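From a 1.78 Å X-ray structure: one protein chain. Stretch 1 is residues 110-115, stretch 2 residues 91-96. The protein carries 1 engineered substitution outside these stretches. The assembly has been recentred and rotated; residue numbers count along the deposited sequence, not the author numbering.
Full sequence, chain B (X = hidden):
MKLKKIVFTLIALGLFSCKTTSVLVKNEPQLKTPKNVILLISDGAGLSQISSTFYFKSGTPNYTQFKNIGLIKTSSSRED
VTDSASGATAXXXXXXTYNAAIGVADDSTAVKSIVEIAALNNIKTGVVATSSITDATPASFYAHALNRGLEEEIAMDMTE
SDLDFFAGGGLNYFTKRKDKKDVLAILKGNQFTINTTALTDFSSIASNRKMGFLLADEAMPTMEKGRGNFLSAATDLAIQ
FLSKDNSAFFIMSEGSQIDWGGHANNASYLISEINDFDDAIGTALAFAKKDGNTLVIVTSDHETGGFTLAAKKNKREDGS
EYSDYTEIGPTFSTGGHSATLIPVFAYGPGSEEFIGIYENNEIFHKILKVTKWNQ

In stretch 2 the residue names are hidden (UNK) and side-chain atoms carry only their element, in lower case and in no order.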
ATOM      1  N   ALA B 110     -17.268 -23.486 -15.874  1.00 21.15           N
ATOM      2  CA  ALA B 110     -15.812 -23.402 -15.861  1.00 23.48           C
ATOM      3  C   ALA B 110     -15.317 -22.330 -16.828  1.00 26.59           C
ATOM      4  O   ALA B 110     -15.924 -22.067 -17.872  1.00 23.25           O
ATOM      5  CB  ALA B 110     -15.179 -24.751 -16.179  1.00 26.36           C
ATOM      6  N   VAL B 111     -14.203 -21.713 -16.467  1.00 18.34           N
ATOM      7  CA  VAL B 111     -13.579 -20.726 -17.322  1.00 22.03           C
ATOM      8  C   VAL B 111     -12.117 -21.133 -17.517  1.00 26.12           C
ATOM      9  O   VAL B 111     -11.506 -21.723 -16.622  1.00 24.67           O
ATOM     10  CB  VAL B 111     -13.736 -19.296 -16.730  1.00 31.13           C
ATOM     11  CG1 VAL B 111     -13.605 -19.326 -15.224  1.00 35.55           C
ATOM     12  CG2 VAL B 111     -12.728 -18.342 -17.326  1.00 36.36           C
ATOM     13  N   LYS B 112     -11.572 -20.847 -18.697  1.00 22.88           N
ATOM     14  CA  LYS B 112     -10.197 -21.223 -19.022  1.00 24.33           C
ATOM     15  C   LYS B 112      -9.181 -20.467 -18.164  1.00 21.32           C
ATOM     16  O   LYS B 112      -9.225 -19.244 -18.081  1.00 22.87           O
ATOM     17  CB  LYS B 112      -9.921 -20.944 -20.495  1.00 25.27           C
ATOM     18  CG  LYS B 112      -8.591 -21.473 -21.007  1.00 28.62           C
ATOM     19  CD  LYS B 112      -8.517 -21.257 -22.510  1.00 33.25           C
ATOM     20  CE  LYS B 112      -7.282 -21.887 -23.133  1.00 36.49           C
ATOM     21  NZ  LYS B 112      -7.229 -21.583 -24.598  1.00 38.62           N
ATOM     22  N   SER B 113      -8.257 -21.205 -17.552  1.00 20.61           N
ATOM     23  CA  SER B 113      -7.263 -20.622 -16.645  1.00 15.91           C
ATOM     24  C   SER B 113      -5.929 -20.328 -17.327  1.00 17.13           C
ATOM     25  O   SER B 113      -5.664 -20.793 -18.439  1.00 19.73           O
ATOM     26  CB  SER B 113      -7.013 -21.570 -15.472  1.00 21.96           C
ATOM     27  OG  SER B 113      -6.083 -22.575 -15.844  1.00 18.74           O
ATOM     28  N   ILE B 114      -5.077 -19.574 -16.638  1.00 17.98           N
ATOM     29  CA  ILE B 114      -3.761 -19.233 -17.168  1.00 18.16           C
ATOM     30  C   ILE B 114      -2.884 -20.486 -17.303  1.00 22.41           C
ATOM     31  O   ILE B 114      -2.049 -20.577 -18.203  1.00 21.14           O
ATOM     32  CB  ILE B 114      -3.058 -18.160 -16.293  1.00 19.49           C
ATOM     33  CG1 ILE B 114      -1.849 -17.564 -17.031  1.00 21.51           C
ATOM     34  CG2 ILE B 114      -2.667 -18.754 -14.968  1.00 17.45           C
ATOM     35  CD1 ILE B 114      -2.209 -16.833 -18.320  1.00 20.52           C
ATOM     36  N   VAL B 115      -3.076 -21.456 -16.415  1.00 17.64           N
ATOM     37  CA  VAL B 115      -2.360 -22.727 -16.532  1.00 16.59           C
ATOM     38  C   VAL B 115      -2.787 -23.500 -17.791  1.00 21.87           C
ATOM     39  O   VAL B 115      -1.952 -24.105 -18.468  1.00 18.78           O
ATOM     40  CB  VAL B 115      -2.545 -23.599 -15.265  1.00 12.77           C
ATOM     41  CG1 VAL B 115      -2.068 -25.026 -15.496  1.00 18.71           C
ATOM     42  CG2 VAL B 115      -1.807 -22.971 -14.081  1.00 16.69           C
ATOM     43  N   UNK B  91      -7.105 -14.002 -10.318  1.00 15.41           N
ATOM     44  CA  UNK B  91      -5.745 -14.084 -10.862  1.00 16.83           C
ATOM     45  C   UNK B  91      -5.602 -15.196 -11.905  1.00 19.99           C
ATOM     46  O   UNK B  91      -4.978 -15.013 -12.951  1.00 18.67           O
ATOM     47  c   UNK B  91      -5.072 -12.034  -8.870  1.00 14.19           C
ATOM     48  c   UNK B  91      -4.721 -14.371  -9.763  1.00 13.49           C
ATOM     49  c   UNK B  91      -4.670 -13.344  -8.661  1.00 17.58           C
ATOM     50  c   UNK B  91      -4.497 -11.459  -6.602  1.00 15.24           C
ATOM     51  c   UNK B  91      -4.085 -12.762  -6.390  1.00 21.28           C
ATOM     52  c   UNK B  91      -4.166 -13.695  -7.416  1.00 17.77           C
ATOM     53  c   UNK B  91      -4.994 -11.091  -7.840  1.00 15.11           C
ATOM     54  N   UNK B  92      -6.155 -16.365 -11.606  1.00 13.55           N
ATOM     55  CA  UNK B  92      -5.913 -17.523 -12.459  1.00 14.73           C
ATOM     56  C   UNK B  92      -6.755 -17.527 -13.729  1.00 17.84           C
ATOM     57  O   UNK B  92      -6.325 -18.077 -14.740  1.00 16.98           O
ATOM     58  c   UNK B  92      -6.143 -18.825 -11.691  1.00 17.42           C
ATOM     59  o   UNK B  92      -7.521 -18.993 -11.404  1.00 23.60           O
ATOM     60  N   UNK B  93      -7.949 -16.934 -13.671  1.00 14.37           N
ATOM     61  CA  UNK B  93      -8.905 -17.014 -14.779  1.00 15.52           C
ATOM     62  C   UNK B  93      -9.323 -15.664 -15.358  1.00 17.63           C
ATOM     63  O   UNK B  93      -9.861 -15.603 -16.461  1.00 16.88           O
ATOM     64  c   UNK B  93     -10.148 -17.803 -14.364  1.00 16.63           C
ATOM     65  s   UNK B  93      -9.776 -19.524 -13.931  1.00 18.91           S
ATOM     66  N   UNK B  94      -9.086 -14.588 -14.614  1.00 16.35           N
ATOM     67  CA  UNK B  94      -9.331 -13.255 -15.136  1.00 15.67           C
ATOM     68  C   UNK B  94     -10.765 -12.758 -15.059  1.00 19.46           C
ATOM     69  O   UNK B  94     -11.144 -11.826 -15.775  1.00 17.67           O
ATOM     70  N   UNK B  95     -11.565 -13.367 -14.189  1.00 15.60           N
ATOM     71  CA  UNK B  95     -12.941 -12.930 -13.984  1.00 17.09           C
ATOM     72  C   UNK B  95     -13.226 -12.673 -12.507  1.00 21.65           C
ATOM     73  O   UNK B  95     -12.619 -13.296 -11.639  1.00 16.70           O
ATOM     74  c   UNK B  95     -13.821 -14.178 -15.970  1.00 16.57           C
ATOM     75  c   UNK B  95     -14.864 -16.188 -13.656  1.00 37.41           C
ATOM     76  c   UNK B  95     -13.675 -15.307 -13.720  1.00 24.07           C
ATOM     77  c   UNK B  95     -13.934 -13.993 -14.463  1.00 20.26           C
ATOM     78  N   UNK B  96     -14.145 -11.748 -12.238  1.00 20.25           N
ATOM     79  CA  UNK B  96     -14.725 -11.609 -10.910  1.00 17.60           C
ATOM     80  C   UNK B  96     -15.744 -12.731 -10.744  1.00 19.54           C
ATOM     81  O   UNK B  96     -16.567 -12.968 -11.629  1.00 15.93           O
ATOM     82  c   UNK B  96     -15.452 -10.272 -10.778  1.00 21.88           C
ATOM     83  c   UNK B  96     -13.871  -8.759  -9.539  1.00 18.80           C
ATOM     84  c   UNK B  96     -13.358  -7.325  -9.478  1.00 14.48           C
ATOM     85  c   UNK B  96     -14.559  -9.044 -10.872  1.00 23.93           C
ATOM     86  n   UNK B  96     -12.453  -7.116  -8.291  1.00 10.16           N
TER

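Position 91 lies in the helix that enters stretch 2 from earlier in the chain. Its side chain consists of seven carbons, one CB followed by a closed ring of six, with no heteroatom. The CA-to-CB bond points sideways and the end of the ring leads away from stretch 1. CB of position 91 comes no closer than 7.1 Å, to Ile-114 CG2. A six-carbon ring on a single methylene, without a hydroxyl, is phenylalanine, Phe-91, with chi1 in the m well; it is buried.

Position 92 carries one carbon and then one oxygen, the smallest hydroxyl side chain. The nearest side-chain approach to stretch 1 is from CB of position 92 to Ser-113 CB, 4.8 Å. The backbone makes the contact instead: O of position 92 accepts a hydrogen bond from Ile-114 N at 2.7 Å, with an N-H...O angle of 149°. The same carbonyl also receives a CA-H...O contact from Ser-113, 3.3 Å from Ser-113 CA to O of position 92. The residue is serine. The hydroxyl of Ser-92, in the p rotamer, is hydrogen-bonded elsewhere in the structure.

At position 93 a single carbon is followed by sulfur, with nothing beyond it. The sulfur lies 3.8 Å from Ser-113 CB, while CB of position 93 is 3.9 Å from Val-111 CG1. This is cysteine, and Cys-93 adopts the m rotamer. The backbones also come close here, with Cys-93 CA 4.4 Å from Ser-113 CA, the closest CA pair across the stretches.

Position 94 has no side-chain atoms and so no side-chain contact with stretch 1; it is glycine. Gly-94 is the first residue to leave helical geometry, with phi/psi of 82/20°. An ideal CB would come near nothing of stretch 1, but at these angles the ideal CB of Gly-94 would be jammed against Cys-93 O, at 2.6 Å. The local backbone, rather than the neighbouring stretch, accounts for the glycine.

Position 95 shows four carbons, forked at the first, with one arm two carbons long. Its CA-to-CB bond points toward stretch 1, and the end carbon of the longer arm reaches Val-111 CG1 at 3.7 Å. The pattern is that of isoleucine, Ile-95, and the end carbon is CD1.

Position 96 bears four carbons in a row ending in nitrogen. CB of position 96, its nearest side-chain atom, is 10.3 Å from Val-111 CG1. The chain identifies lysine, and Lys-96 NZ is hydrogen-bonded elsewhere in the structure.

The contact buries 277 Å² in total and joins a helix end to a helix start. Ile-114 N belongs to the first turn of its helix, where amides lack a carbonyl partner from a preceding turn; Ser-92 O supplies one. Ser-113, at the N-cap position, uses its side chain to cap another backbone nitrogen just past the stretch. Beside this polar junction, Val-111 turns toward stretch 2 and packs its CG1 against both Cys-93 and Ile-95, adding an apolar patch to a contact anchored by one main-chain hydrogen bond.

Stretch 2 91-96: FSCGIK
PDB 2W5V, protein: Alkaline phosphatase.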